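Local coordinates for protein phosphoribosylaminoimidazole carboxylase, ATPase subunit (Thermus thermophilus, PDB 3AW8) that probably catalyses the ATP-dependent joining of hydrogencarbonate to 5-aminoimidazole ribonucleotide, giving N5-carboxyaminoimidazole ribonucleotide in purine biosynthesis, at residues A301-V315 with L349-L363. Numbering follows the deposited sequence.
Sequences AMVNLIGEKPPFAEV and LEEGLARLSRLVSEL
Leu359, on the chain that leads on from helix 349-357, reaches across to the loop and short helix that follow strand 301-306. Its CG stands anti to the carbonyl carbon (chi1 -62°), which brings both methyls up to Glu314. From CB the chain forks at CG: CD1 rests 3.7 Å from Glu314 O and 3.9 Å from Val315 CA and also touches the valine's CB, while CD2 meets Glu314 CG at 3.5 Å, its CB, and Pro311 CG at 4.1 Å. A forked leucine suits this place because its methyls straddle the start of the short helix, one mainly on the backbone and one on the side chain of Glu314, which crosses the leucine at about a right angle. Strand 301-306, in the PurK C-terminal family region, belongs to the large antiparallel sheet, between strands 207-213 and 335-343; the helix packs on it nearly parallel, at 11°, with axes 10.3 Å apart. One residue beyond Leu359, Val360 sets CG2 against Leu305 CD1 (3.8 Å) and lays CG1 beside the carboxylate of Glu308. That carboxylate holds the segment around Ser361 by two bonds: Ser361 OG donates to Glu308 OE1 (3.2 Å) on its syn side, 34° out of the carboxylate plane, and Ser361 N makes a weak bond to Glu308 OE2. With an alanine here, the Ser361 hydroxyl and amide would probably lose their shared acceptor, and Val360 CG1 part of its cover. Small Ala301 lets the helix settle close, its CB touching Leu349 CD2 and Leu353 CD1, whereas branched Val303 spreads between Leu353, Val360 and Leu363. Beyond Ser361, Glu362 forms a salt bridge with Arg209 of strand 207-213.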
loop_
_atom_site.group_PDB
_atom_site.type_symbol
_atom_site.label_atom_id
_atom_site.label_comp_id
_atom_site.label_asym_id
_atom_site.label_seq_id
_atom_site.Cartn_x
_atom_site.Cartn_y
_atom_site.Cartn_z
ATOM N N ALA A 301 5.343 -15.857 1.841
ATOM C CA ALA A 301 4.776 -16.955 1.091
ATOM C C ALA A 301 3.656 -16.283 0.308
ATOM O O ALA A 301 2.757 -15.662 0.888
ATOM C CB ALA A 301 4.214 -18.015 2.026
ATOM N N MET A 302 3.729 -16.394 -1.011
ATOM C CA MET A 302 2.749 -15.786 -1.894
ATOM C C MET A 302 1.845 -16.891 -2.430
ATOM O O MET A 302 2.313 -17.770 -3.153
ATOM C CB MET A 302 3.505 -15.092 -3.043
ATOM C CG MET A 302 2.737 -14.057 -3.865
ATOM S SD MET A 302 1.464 -14.726 -4.944
ATOM C CE MET A 302 2.442 -15.872 -5.961
ATOM N N VAL A 303 0.566 -16.883 -2.070
ATOM C CA VAL A 303 -0.311 -17.920 -2.606
ATOM C C VAL A 303 -1.367 -17.294 -3.516
ATOM O O VAL A 303 -2.140 -16.435 -3.098
ATOM C CB VAL A 303 -0.993 -18.807 -1.473
ATOM C CG1 VAL A 303 -0.053 -18.976 -0.298
ATOM C CG2 VAL A 303 -2.310 -18.216 -1.014
ATOM N N ASN A 304 -1.375 -17.709 -4.777
ATOM C CA ASN A 304 -2.340 -17.192 -5.733
ATOM C C ASN A 304 -3.745 -17.681 -5.451
ATOM O O ASN A 304 -3.942 -18.776 -4.923
ATOM C CB ASN A 304 -1.979 -17.603 -7.163
ATOM C CG ASN A 304 -1.009 -16.646 -7.823
ATOM O OD1 ASN A 304 -0.838 -15.509 -7.378
ATOM N ND2 ASN A 304 -0.380 -17.095 -8.900
ATOM N N LEU A 305 -4.716 -16.849 -5.810
ATOM C CA LEU A 305 -6.132 -17.160 -5.668
ATOM C C LEU A 305 -6.617 -17.383 -7.100
ATOM O O LEU A 305 -6.826 -16.430 -7.853
ATOM C CB LEU A 305 -6.870 -15.984 -5.018
ATOM C CG LEU A 305 -7.176 -16.007 -3.510
ATOM C CD1 LEU A 305 -6.375 -17.075 -2.776
ATOM C CD2 LEU A 305 -6.901 -14.635 -2.936
ATOM N N ILE A 306 -6.767 -18.649 -7.480
ATOM C CA ILE A 306 -7.194 -19.012 -8.826
ATOM C C ILE A 306 -8.645 -19.480 -8.878
ATOM O O ILE A 306 -9.048 -20.357 -8.124
ATOM C CB ILE A 306 -6.300 -20.143 -9.402
ATOM C CG1 ILE A 306 -4.821 -19.771 -9.262
ATOM C CG2 ILE A 306 -6.646 -20.400 -10.865
ATOM C CD1 ILE A 306 -4.427 -18.526 -10.028
ATOM N N GLY A 307 -9.415 -18.879 -9.777
ATOM C CA GLY A 307 -10.810 -19.227 -9.980
ATOM C C GLY A 307 -11.751 -19.447 -8.805
ATOM O O GLY A 307 -12.780 -20.101 -8.966
ATOM N N GLU A 308 -11.435 -18.902 -7.638
ATOM C CA GLU A 308 -12.292 -19.081 -6.475
ATOM C C GLU A 308 -12.087 -17.905 -5.527
ATOM O O GLU A 308 -11.029 -17.277 -5.524
ATOM C CB GLU A 308 -11.925 -20.382 -5.761
ATOM C CG GLU A 308 -10.690 -20.248 -4.871
ATOM C CD GLU A 308 -10.025 -21.575 -4.523
ATOM O OE1 GLU A 308 -10.717 -22.505 -4.040
ATOM O OE2 GLU A 308 -8.794 -21.677 -4.726
ATOM N N LYS A 309 -13.096 -17.611 -4.717
ATOM C CA LYS A 309 -13.001 -16.519 -3.755
ATOM C C LYS A 309 -13.042 -17.082 -2.329
ATOM O O LYS A 309 -14.096 -17.435 -1.816
ATOM C CB LYS A 309 -14.149 -15.540 -3.978
ATOM C CG LYS A 309 -14.096 -14.300 -3.106
ATOM C CD LYS A 309 -15.169 -13.313 -3.527
ATOM C CE LYS A 309 -15.117 -12.049 -2.710
ATOM N NZ LYS A 309 -16.077 -11.041 -3.252
ATOM N N PRO A 310 -11.883 -17.171 -1.669
ATOM C CA PRO A 310 -11.859 -17.703 -0.306
ATOM C C PRO A 310 -12.680 -16.822 0.611
ATOM O O PRO A 310 -12.994 -15.689 0.260
ATOM C CB PRO A 310 -10.381 -17.650 0.049
ATOM C CG PRO A 310 -9.949 -16.373 -0.631
ATOM C CD PRO A 310 -10.604 -16.515 -1.999
ATOM N N PRO A 311 -13.066 -17.339 1.791
ATOM C CA PRO A 311 -13.855 -16.556 2.759
ATOM C C PRO A 311 -12.946 -15.526 3.457
ATOM O O PRO A 311 -12.106 -15.887 4.283
ATOM C CB PRO A 311 -14.387 -17.627 3.712
ATOM C CG PRO A 311 -13.314 -18.690 3.657
ATOM C CD PRO A 311 -13.002 -18.760 2.185
ATOM N N PHE A 312 -13.119 -14.248 3.122
ATOM C CA PHE A 312 -12.278 -13.181 3.676
ATOM C C PHE A 312 -12.067 -13.201 5.174
ATOM O O PHE A 312 -10.947 -13.022 5.646
ATOM C CB PHE A 312 -12.804 -11.797 3.271
ATOM C CG PHE A 312 -12.573 -11.455 1.827
ATOM C CD1 PHE A 312 -12.848 -10.176 1.357
ATOM C CD2 PHE A 312 -12.104 -12.415 0.931
ATOM C CE1 PHE A 312 -12.661 -9.858 0.011
ATOM C CE2 PHE A 312 -11.914 -12.110 -0.409
ATOM C CZ PHE A 312 -12.194 -10.829 -0.872
ATOM N N ALA A 313 -13.138 -13.400 5.928
ATOM C CA ALA A 313 -13.014 -13.434 7.379
ATOM C C ALA A 313 -12.043 -14.537 7.780
ATOM O O ALA A 313 -11.245 -14.371 8.696
ATOM C CB ALA A 313 -14.371 -13.670 8.018
ATOM N N GLU A 314 -12.089 -15.651 7.065
ATOM C CA GLU A 314 -11.219 -16.771 7.380
ATOM C C GLU A 314 -9.740 -16.551 7.073
ATOM O O GLU A 314 -8.878 -17.053 7.797
ATOM C CB GLU A 314 -11.710 -18.035 6.677
ATOM C CG GLU A 314 -11.576 -19.268 7.548
ATOM C CD GLU A 314 -12.413 -19.169 8.819
ATOM O OE1 GLU A 314 -12.128 -19.912 9.783
ATOM O OE2 GLU A 314 -13.362 -18.354 8.850
ATOM N N VAL A 315 -9.431 -15.816 6.008
ATOM C CA VAL A 315 -8.030 -15.565 5.690
ATOM C C VAL A 315 -7.516 -14.428 6.575
ATOM O O VAL A 315 -6.350 -14.409 6.961
ATOM C CB VAL A 315 -7.817 -15.244 4.156
ATOM C CG1 VAL A 315 -9.146 -15.271 3.422
ATOM C CG2 VAL A 315 -7.114 -13.899 3.963
ATOM N N LEU A 349 6.034 -18.949 9.660
ATOM C CA LEU A 349 5.616 -18.893 8.266
ATOM C C LEU A 349 4.968 -20.212 7.880
ATOM O O LEU A 349 3.840 -20.250 7.378
ATOM C CB LEU A 349 6.825 -18.636 7.360
ATOM C CG LEU A 349 6.573 -18.268 5.890
ATOM C CD1 LEU A 349 7.889 -17.888 5.240
ATOM C CD2 LEU A 349 5.934 -19.428 5.142
ATOM N N GLU A 350 5.693 -21.292 8.130
ATOM C CA GLU A 350 5.223 -22.624 7.796
ATOM C C GLU A 350 3.929 -22.993 8.521
ATOM O O GLU A 350 3.173 -23.847 8.060
ATOM C CB GLU A 350 6.334 -23.632 8.104
ATOM C CG GLU A 350 6.154 -25.018 7.486
ATOM C CD GLU A 350 7.468 -25.586 6.941
ATOM O OE1 GLU A 350 8.523 -25.367 7.581
ATOM O OE2 GLU A 350 7.442 -26.257 5.878
ATOM N N GLU A 351 3.659 -22.332 9.642
ATOM C CA GLU A 351 2.461 -22.614 10.422
ATOM C C GLU A 351 1.254 -21.871 9.860
ATOM O O GLU A 351 0.134 -22.390 9.850
ATOM C CB GLU A 351 2.701 -22.222 11.879
ATOM C CG GLU A 351 1.881 -23.013 12.899
ATOM C CD GLU A 351 2.611 -23.173 14.235
ATOM O OE1 GLU A 351 2.957 -22.145 14.863
ATOM O OE2 GLU A 351 2.845 -24.331 14.655
ATOM N N GLY A 352 1.488 -20.647 9.392
ATOM C CA GLY A 352 0.410 -19.864 8.813
ATOM C C GLY A 352 0.033 -20.433 7.456
ATOM O O GLY A 352 -1.148 -20.512 7.100
ATOM N N LEU A 353 1.049 -20.834 6.699
ATOM C CA LEU A 353 0.842 -21.418 5.381
ATOM C C LEU A 353 -0.078 -22.636 5.512
ATOM O O LEU A 353 -0.882 -22.927 4.616
ATOM C CB LEU A 353 2.185 -21.832 4.782
ATOM C CG LEU A 353 2.517 -21.328 3.375
ATOM C CD1 LEU A 353 3.932 -21.755 3.012
ATOM C CD2 LEU A 353 1.514 -21.871 2.367
ATOM N N ALA A 354 0.043 -23.339 6.639
ATOM C CA ALA A 354 -0.780 -24.513 6.914
ATOM C C ALA A 354 -2.243 -24.086 7.040
ATOM O O ALA A 354 -3.149 -24.750 6.528
ATOM C CB ALA A 354 -0.316 -25.175 8.199
ATOM N N ARG A 355 -2.457 -22.968 7.725
ATOM C CA ARG A 355 -3.791 -22.415 7.935
ATOM C C ARG A 355 -4.447 -21.986 6.630
ATOM O O ARG A 355 -5.635 -22.232 6.408
ATOM C CB ARG A 355 -3.707 -21.209 8.862
ATOM C CG ARG A 355 -3.455 -21.559 10.299
ATOM C CD ARG A 355 -4.758 -21.877 10.993
ATOM N NE ARG A 355 -5.577 -20.688 11.246
ATOM C CZ ARG A 355 -5.156 -19.602 11.899
ATOM N NH1 ARG A 355 -3.912 -19.541 12.362
ATOM N NH2 ARG A 355 -5.989 -18.590 12.123
ATOM N N LEU A 356 -3.668 -21.335 5.772
ATOM C CA LEU A 356 -4.177 -20.863 4.494
ATOM C C LEU A 356 -4.395 -21.981 3.466
ATOM O O LEU A 356 -5.340 -21.919 2.678
ATOM C CB LEU A 356 -3.236 -19.792 3.923
ATOM C CG LEU A 356 -3.124 -18.496 4.737
ATOM C CD1 LEU A 356 -2.013 -17.632 4.186
ATOM C CD2 LEU A 356 -4.446 -17.757 4.725
ATOM N N SER A 357 -3.547 -23.006 3.474
ATOM C CA SER A 357 -3.707 -24.092 2.510
ATOM C C SER A 357 -5.076 -24.757 2.620
ATOM O O SER A 357 -5.554 -25.371 1.666
ATOM C CB SER A 357 -2.615 -25.143 2.690
ATOM O OG SER A 357 -2.704 -25.741 3.966
ATOM N N ARG A 358 -5.708 -24.629 3.781
ATOM C CA ARG A 358 -7.023 -25.226 3.999
ATOM C C ARG A 358 -8.108 -24.337 3.413
ATOM O O ARG A 358 -9.286 -24.709 3.382
ATOM C CB ARG A 358 -7.279 -25.415 5.497
ATOM C CG ARG A 358 -6.210 -26.221 6.213
ATOM C CD ARG A 358 -6.427 -26.213 7.718
ATOM N NE ARG A 358 -5.294 -26.793 8.435
ATOM C CZ ARG A 358 -5.023 -26.556 9.716
ATOM N NH1 ARG A 358 -5.807 -25.753 10.429
ATOM N NH2 ARG A 358 -3.953 -27.103 10.280
ATOM N N LEU A 359 -7.702 -23.160 2.943
ATOM C CA LEU A 359 -8.636 -22.202 2.369
ATOM C C LEU A 359 -8.544 -22.112 0.849
ATOM O O LEU A 359 -9.468 -21.631 0.193
ATOM C CB LEU A 359 -8.395 -20.828 2.988
ATOM C CG LEU A 359 -8.622 -20.735 4.500
ATOM C CD1 LEU A 359 -8.160 -19.380 5.022
ATOM C CD2 LEU A 359 -10.102 -20.955 4.799
ATOM N N VAL A 360 -7.436 -22.594 0.293
ATOM C CA VAL A 360 -7.207 -22.550 -1.149
ATOM C C VAL A 360 -7.043 -23.937 -1.752
ATOM O O VAL A 360 -6.293 -24.761 -1.229
ATOM C CB VAL A 360 -5.934 -21.750 -1.472
ATOM C CG1 VAL A 360 -5.693 -21.743 -2.958
ATOM C CG2 VAL A 360 -6.062 -20.339 -0.944
ATOM N N SER A 361 -7.730 -24.187 -2.864
ATOM C CA SER A 361 -7.639 -25.480 -3.538
ATOM C C SER A 361 -6.434 -25.509 -4.479
ATOM O O SER A 361 -5.747 -24.505 -4.649
ATOM C CB SER A 361 -8.921 -25.764 -4.326
ATOM O OG SER A 361 -9.074 -24.855 -5.400
ATOM N N GLU A 362 -6.185 -26.664 -5.086
ATOM C CA GLU A 362 -5.067 -26.844 -6.007
ATOM C C GLU A 362 -3.767 -26.189 -5.556
ATOM O O GLU A 362 -3.010 -25.688 -6.384
ATOM C CB GLU A 362 -5.414 -26.313 -7.395
ATOM C CG GLU A 362 -6.542 -27.032 -8.098
ATOM C CD GLU A 362 -6.831 -26.427 -9.464
ATOM O OE1 GLU A 362 -7.103 -25.203 -9.528
ATOM O OE2 GLU A 362 -6.783 -27.169 -10.474
ATOM N N LEU A 363 -3.506 -26.177 -4.253
ATOM C CA LEU A 363 -2.266 -25.597 -3.753
ATOM C C LEU A 363 -1.316 -26.736 -3.376
ATOM O O LEU A 363 -1.530 -27.436 -2.381
ATOM C CB LEU A 363 -2.538 -24.697 -2.545
ATOM C CG LEU A 363 -1.313 -24.035 -1.903
ATOM C CD1 LEU A 363 -0.546 -23.238 -2.939
ATOM C CD2 LEU A 363 -1.754 -23.128 -0.769
#